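PDB 1YSJ: protein yxeP from Bacillus subtilis, which probably removes the acetyl group from N-acetylcysteine, using two divalent metal ions, in a pathway that turns S-(2-succino)cysteine into cysteine. Local coordinates for residues A[181-186]-A[365-370]. The protein carries 1 engineered substitution. Residues are numbered along the deposited sequence; the frame is centred on the assembly and turned at random.
Sequences MHNKPD and MGTNGT. With NI (nickel (II) ion), chain C.
Asn183 and Met365 face each other across the C-terminal ends of two neighbouring parallel strands, 175-184 and 360-366, in the mixed sheet of the metal-binding domain. Met365 is held through both its N and its O: its N gives a bond to His182 O (2.8 Å), and its O takes Lys184 N (2.7 Å). Thr367 N continues the pairing more loosely, 3.3 Å from Lys184 O. Past the strand ends the chains stay together, Gly369 N meeting Pro185 O (2.7 Å). There the Pro185 ring lays CB against Gly369 CA.

Further back along the strand, the selenium of Met181, a selenomethionine, rests on Met365 CB (3.9 Å), and both side chains pack on helices 124-139 and 384-402. Thr367, with chi1 at 51°, has its methyl CG2 beside its own backbone N, where it meets Asn183 CB. Asn183 ND2 binds Cys122 O. On the face opposite Asn183 and Met365, the Lys184 chain bends so that NZ forms a salt bridge with Asp186 OD2.

The CB of His182 leads away from 365-370, its ring packing beside Phe362 and Trp364, and NE2 binds nickel (2.2 Å), a site completed by Cys122, His124 and two waters. Its ND1-H runs straight, in the ring plane, to a lone pair of Asn183 O (3.0 Å), which also accepts Trp373 NE1. That second-shell bond, with the nickel on NE2, holds the ring's rotation and probably makes NE2 a somewhat stronger donor to the metal, while the strand pairing holds the His182 backbone beside the dinuclear centre.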
HETATM    1  N   MSE A 181     -12.330  15.677  33.647  1.00 46.40           N
HETATM    2  CA  MSE A 181     -10.907  15.867  33.792  1.00 49.74           C
HETATM    3  C   MSE A 181     -10.162  14.864  32.938  1.00 46.26           C
HETATM    4  O   MSE A 181     -10.706  13.826  32.551  1.00 43.29           O
HETATM    5  CB  MSE A 181     -10.488  15.704  35.256  1.00 48.57           C
HETATM    6  CG  MSE A 181      -9.888  14.343  35.590  1.00 53.34           C
HETATM    7 SE   MSE A 181      -9.646  14.042  37.483  1.00 63.58          SE
HETATM    8  CE  MSE A 181     -11.311  13.200  37.835  1.00 59.56           C
ATOM      9  N   HIS A 182      -8.912  15.192  32.641  1.00 44.94           N
ATOM     10  CA  HIS A 182      -7.956  14.172  32.284  1.00 44.03           C
ATOM     11  C   HIS A 182      -6.673  14.401  33.066  1.00 43.88           C
ATOM     12  O   HIS A 182      -6.202  15.535  33.183  1.00 43.51           O
ATOM     13  CB  HIS A 182      -7.680  14.137  30.787  1.00 44.35           C
ATOM     14  CG  HIS A 182      -7.258  12.786  30.302  1.00 46.43           C
ATOM     15  ND1 HIS A 182      -6.023  12.245  30.591  1.00 42.97           N
ATOM     16  CD2 HIS A 182      -7.921  11.853  29.579  1.00 42.77           C
ATOM     17  CE1 HIS A 182      -5.939  11.039  30.057  1.00 44.08           C
ATOM     18  NE2 HIS A 182      -7.077  10.778  29.437  1.00 46.16           N
ATOM     19  N   ASN A 183      -6.127  13.318  33.611  1.00 42.08           N
ATOM     20  CA  ASN A 183      -4.836  13.368  34.280  1.00 42.73           C
ATOM     21  C   ASN A 183      -3.785  13.907  33.317  1.00 41.26           C
ATOM     22  O   ASN A 183      -3.829  13.628  32.118  1.00 41.89           O
ATOM     23  CB  ASN A 183      -4.443  11.984  34.814  1.00 42.74           C
ATOM     24  CG  ASN A 183      -4.076  11.010  33.708  1.00 43.06           C
ATOM     25  OD1 ASN A 183      -2.937  10.976  33.243  1.00 41.18           O
ATOM     26  ND2 ASN A 183      -5.044  10.216  33.279  1.00 47.42           N
ATOM     27  N   LYS A 184      -2.863  14.699  33.846  1.00 41.87           N
ATOM     28  CA  LYS A 184      -1.804  15.286  33.046  1.00 41.17           C
ATOM     29  C   LYS A 184      -0.474  15.011  33.742  1.00 41.62           C
ATOM     30  O   LYS A 184      -0.123  15.700  34.702  1.00 43.34           O
ATOM     31  CB  LYS A 184      -2.045  16.786  32.857  1.00 41.21           C
ATOM     32  CG  LYS A 184      -1.384  17.398  31.619  1.00 42.23           C
ATOM     33  CD  LYS A 184      -2.114  16.987  30.340  1.00 46.47           C
ATOM     34  CE  LYS A 184      -1.694  17.829  29.143  1.00 42.85           C
ATOM     35  NZ  LYS A 184      -0.354  17.464  28.639  1.00 51.59           N
ATOM     36  N   PRO A 185       0.259  13.984  33.271  1.00 42.25           N
ATOM     37  CA  PRO A 185       1.499  13.519  33.914  1.00 42.46           C
ATOM     38  C   PRO A 185       2.591  14.579  34.056  1.00 42.85           C
ATOM     39  O   PRO A 185       3.405  14.493  34.979  1.00 42.45           O
ATOM     40  CB  PRO A 185       1.973  12.374  33.002  1.00 42.49           C
ATOM     41  CG  PRO A 185       1.208  12.536  31.723  1.00 43.17           C
ATOM     42  CD  PRO A 185      -0.084  13.172  32.087  1.00 41.47           C
ATOM     43  N   ASP A 186       2.599  15.566  33.162  1.00 44.04           N
ATOM     44  CA  ASP A 186       3.635  16.606  33.151  1.00 45.22           C
ATOM     45  C   ASP A 186       3.367  17.748  34.136  1.00 44.58           C
ATOM     46  O   ASP A 186       4.226  18.607  34.345  1.00 44.13           O
ATOM     47  CB  ASP A 186       3.841  17.159  31.735  1.00 46.47           C
ATOM     48  CG  ASP A 186       2.540  17.570  31.071  1.00 51.85           C
ATOM     49  OD1 ASP A 186       2.341  18.782  30.852  1.00 55.20           O
ATOM     50  OD2 ASP A 186       1.712  16.677  30.771  1.00 60.69           O
HETATM   51  N   MSE A 365      -5.770  17.454  35.213  1.00 42.99           N
HETATM   52  CA  MSE A 365      -5.457  17.158  36.604  1.00 43.43           C
HETATM   53  C   MSE A 365      -3.986  16.750  36.715  1.00 43.43           C
HETATM   54  O   MSE A 365      -3.592  15.692  36.219  1.00 43.65           O
HETATM   55  CB  MSE A 365      -6.374  16.048  37.129  1.00 45.05           C
HETATM   56  CG  MSE A 365      -6.292  15.787  38.642  1.00 46.34           C
HETATM   57 SE   MSE A 365      -6.694  17.343  39.778  1.00 55.83          SE
HETATM   58  CE  MSE A 365      -8.493  17.835  39.079  1.00 43.06           C
ATOM     59  N   GLY A 366      -3.178  17.596  37.350  1.00 42.03           N
ATOM     60  CA  GLY A 366      -1.765  17.292  37.572  1.00 41.29           C
ATOM     61  C   GLY A 366      -1.596  16.004  38.355  1.00 42.37           C
ATOM     62  O   GLY A 366      -2.240  15.815  39.388  1.00 41.94           O
ATOM     63  N   THR A 367      -0.748  15.106  37.859  1.00 42.88           N
ATOM     64  CA  THR A 367      -0.535  13.814  38.522  1.00 44.76           C
ATOM     65  C   THR A 367       0.933  13.434  38.685  1.00 44.58           C
ATOM     66  O   THR A 367       1.234  12.335  39.141  1.00 46.20           O
ATOM     67  CB  THR A 367      -1.277  12.649  37.812  1.00 44.84           C
ATOM     68  OG1 THR A 367      -0.973  12.663  36.412  1.00 47.77           O
ATOM     69  CG2 THR A 367      -2.790  12.750  38.018  1.00 40.56           C
ATOM     70  N   ASN A 368       1.839  14.338  38.313  1.00 45.01           N
ATOM     71  CA  ASN A 368       3.275  14.115  38.473  1.00 44.41           C
ATOM     72  C   ASN A 368       3.694  12.711  38.010  1.00 44.90           C
ATOM     73  O   ASN A 368       4.199  11.904  38.797  1.00 45.22           O
ATOM     74  CB  ASN A 368       3.691  14.390  39.931  1.00 43.82           C
ATOM     75  CG  ASN A 368       5.176  14.151  40.189  1.00 44.32           C
ATOM     76  OD1 ASN A 368       5.542  13.512  41.179  1.00 40.03           O
ATOM     77  ND2 ASN A 368       6.034  14.661  39.305  1.00 42.37           N
ATOM     78  N   GLY A 369       3.455  12.431  36.730  1.00 44.97           N
ATOM     79  CA  GLY A 369       3.780  11.139  36.127  1.00 46.17           C
ATOM     80  C   GLY A 369       5.189  11.068  35.571  1.00 47.86           C
ATOM     81  O   GLY A 369       5.967  12.016  35.702  1.00 48.35           O
ATOM     82  N   THR A 370       5.514   9.937  34.946  1.00 49.83           N
ATOM     83  CA  THR A 370       6.856   9.689  34.402  1.00 51.36           C
ATOM     84  C   THR A 370       6.823   9.479  32.893  1.00 51.99           C
ATOM     85  O   THR A 370       7.778   9.817  32.188  1.00 53.09           O
ATOM     86  CB  THR A 370       7.508   8.441  35.038  1.00 51.66           C
ATOM     87  OG1 THR A 370       6.612   7.325  34.921  1.00 54.13           O
ATOM     88  CG2 THR A 370       7.842   8.690  36.505  1.00 47.17           C
TER
HETATM   89 NI    NI C 381      -7.769   8.853  28.635  1.00 35.06          NI
HETATM   90  O   HOH W   1      -0.510  10.547  35.153  1.00 48.20           O
HETATM   91  O   HOH W   2       5.921  15.354  36.327  1.00 50.92           O
HETATM   92  O   HOH W   3      -7.871   9.001  26.760  1.00 39.70           O
HETATM   93  O   HOH W   4      -9.830   9.796  28.449  0.50 29.47           O